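Local coordinates for cystatin (Fasciola hepatica, PDB 6I1M), which probably inhibits papain-like cysteine proteases, as a secreted stefin-type member of the cystatin superfamily, at residues G2-P7 with G50-F55. Numbering follows the deposited sequence.
Sequences GGYTEP and GTNYKF. Unlike the reference sequence in segment 50-55: Thr51 (reference Ile).
The ammonium NZ of Lys54 stands over one face of the Tyr4 ring, 4.0 Å from the ring centroid and 27° off its normal, a cation-pi contact that joins the N-terminal segment to the strand. CE of Lys54 also lies over that face, its closest ring atom being CE2 of Tyr4 at 3.5 Å, and makes a CH-pi contact nearer the normal. Lysine suits this place because its long chain, with CG anti to the backbone N (chi1 -169°) and a bend at chi3, crosses the ring at about a right angle, so that its CB and CE methylenes and its charge all meet the ring. CB approaches CE1 of Tyr4, again at 3.5 Å. Tyrosine contributes an electron-rich face, while its OH reaches across the strand to CB of Asn52, 3.6 Å away. Asparagine fits here because it meets that OH through CB while its ND2 gives a hydrogen bond to OE1 of Gln46. The contact pins the segment before helix 12-28 to the face of the antiparallel cystatin sheet turned from that helix, and Thr5 ties it to Thr45 of strand 38-47. Tyr4 further touches Val70 of strand 66-74, whereas Tyr53 and Phe55 meet Phe18 of helix 12-28 on the sheet's other face.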
loop_
_atom_site.group_PDB
_atom_site.type_symbol
_atom_site.label_atom_id
_atom_site.label_comp_id
_atom_site.label_asym_id
_atom_site.label_seq_id
_atom_site.Cartn_x
_atom_site.Cartn_y
_atom_site.Cartn_z
ATOM N N GLY A 2 -15.498 4.114 -12.249
ATOM C CA GLY A 2 -15.068 3.081 -11.284
ATOM C C GLY A 2 -13.551 2.943 -11.189
ATOM O O GLY A 2 -13.096 1.937 -10.607
ATOM N N GLY A 3 -12.789 3.893 -11.743
ATOM C CA GLY A 3 -11.313 3.853 -11.746
ATOM C C GLY A 3 -10.767 4.406 -10.445
ATOM O O GLY A 3 -11.562 4.652 -9.514
ATOM N N TYR A 4 -9.460 4.635 -10.374
ATOM C CA TYR A 4 -8.829 5.274 -9.192
ATOM C C TYR A 4 -9.010 6.783 -9.285
ATOM O O TYR A 4 -9.018 7.339 -10.400
ATOM C CB TYR A 4 -7.363 4.867 -9.064
ATOM C CG TYR A 4 -7.145 3.484 -8.516
ATOM C CD1 TYR A 4 -7.067 3.245 -7.155
ATOM C CD2 TYR A 4 -7.031 2.401 -9.375
ATOM C CE1 TYR A 4 -6.870 1.965 -6.657
ATOM C CE2 TYR A 4 -6.820 1.118 -8.894
ATOM C CZ TYR A 4 -6.746 0.895 -7.530
ATOM O OH TYR A 4 -6.521 -0.380 -7.062
ATOM N N THR A 5 -9.163 7.418 -8.129
ATOM C CA THR A 5 -8.884 8.865 -7.947
ATOM C C THR A 5 -7.436 9.143 -8.370
ATOM O O THR A 5 -6.621 8.186 -8.476
ATOM C CB THR A 5 -9.065 9.357 -6.505
ATOM O OG1 THR A 5 -7.989 8.869 -5.693
ATOM C CG2 THR A 5 -10.403 8.992 -5.908
ATOM N N GLU A 6 -7.130 10.412 -8.624
ATOM C CA GLU A 6 -5.735 10.912 -8.748
ATOM C C GLU A 6 -5.037 10.702 -7.417
ATOM O O GLU A 6 -5.666 10.773 -6.361
ATOM C CB GLU A 6 -5.718 12.378 -9.187
ATOM C CG GLU A 6 -5.944 12.536 -10.685
ATOM C CD GLU A 6 -4.982 11.679 -11.501
ATOM O OE1 GLU A 6 -3.750 11.939 -11.422
ATOM O OE2 GLU A 6 -5.450 10.700 -12.150
ATOM N N PRO A 7 -3.717 10.422 -7.428
ATOM C CA PRO A 7 -2.976 10.208 -6.188
ATOM C C PRO A 7 -3.144 11.413 -5.263
ATOM O O PRO A 7 -3.325 12.515 -5.748
ATOM C CB PRO A 7 -1.512 10.077 -6.626
ATOM C CG PRO A 7 -1.600 9.666 -8.074
ATOM C CD PRO A 7 -2.847 10.330 -8.607
ATOM N N GLY A 50 -16.472 -1.774 -0.900
ATOM C CA GLY A 50 -15.284 -1.474 -0.091
ATOM C C GLY A 50 -14.379 -0.519 -0.839
ATOM O O GLY A 50 -14.839 0.160 -1.790
ATOM N N THR A 51 -13.137 -0.415 -0.406
ATOM C CA THR A 51 -12.185 0.547 -1.009
ATOM C C THR A 51 -10.866 -0.174 -1.300
ATOM O O THR A 51 -10.332 -0.871 -0.393
ATOM C CB THR A 51 -12.018 1.778 -0.119
ATOM O OG1 THR A 51 -13.317 2.352 0.009
ATOM C CG2 THR A 51 -11.037 2.783 -0.682
ATOM N N ASN A 52 -10.389 0.014 -2.529
ATOM C CA ASN A 52 -9.011 -0.285 -2.975
ATOM C C ASN A 52 -8.164 0.959 -2.734
ATOM O O ASN A 52 -8.538 2.069 -3.215
ATOM C CB ASN A 52 -8.966 -0.744 -4.427
ATOM C CG ASN A 52 -9.255 -2.220 -4.572
ATOM O OD1 ASN A 52 -8.989 -2.993 -3.665
ATOM N ND2 ASN A 52 -9.714 -2.625 -5.745
ATOM N N TYR A 53 -7.124 0.791 -1.920
ATOM C CA TYR A 53 -6.081 1.818 -1.682
ATOM C C TYR A 53 -4.843 1.399 -2.459
ATOM O O TYR A 53 -4.222 0.419 -2.070
ATOM C CB TYR A 53 -5.736 1.954 -0.207
ATOM C CG TYR A 53 -6.845 2.479 0.650
ATOM C CD1 TYR A 53 -7.806 1.618 1.159
ATOM C CD2 TYR A 53 -6.916 3.824 0.989
ATOM C CE1 TYR A 53 -8.837 2.093 1.951
ATOM C CE2 TYR A 53 -7.936 4.308 1.783
ATOM C CZ TYR A 53 -8.901 3.439 2.271
ATOM O OH TYR A 53 -9.897 3.889 3.104
ATOM N N LYS A 54 -4.516 2.131 -3.514
ATOM C CA LYS A 54 -3.260 1.935 -4.269
ATOM C C LYS A 54 -2.215 2.925 -3.766
ATOM O O LYS A 54 -2.325 4.167 -4.028
ATOM C CB LYS A 54 -3.469 2.122 -5.764
ATOM C CG LYS A 54 -2.282 1.686 -6.602
ATOM C CD LYS A 54 -2.275 2.383 -7.920
ATOM C CE LYS A 54 -3.415 1.965 -8.810
ATOM N NZ LYS A 54 -3.531 2.883 -9.965
ATOM N N PHE A 55 -1.216 2.373 -3.098
ATOM C CA PHE A 55 -0.060 3.104 -2.538
ATOM C C PHE A 55 1.122 3.035 -3.496
ATOM O O PHE A 55 1.395 1.995 -4.075
ATOM C CB PHE A 55 0.302 2.478 -1.203
ATOM C CG PHE A 55 -0.730 2.778 -0.161
ATOM C CD1 PHE A 55 -0.778 4.040 0.422
ATOM C CD2 PHE A 55 -1.637 1.806 0.241
ATOM C CE1 PHE A 55 -1.710 4.318 1.405
ATOM C CE2 PHE A 55 -2.570 2.089 1.233
ATOM C CZ PHE A 55 -2.601 3.342 1.804
#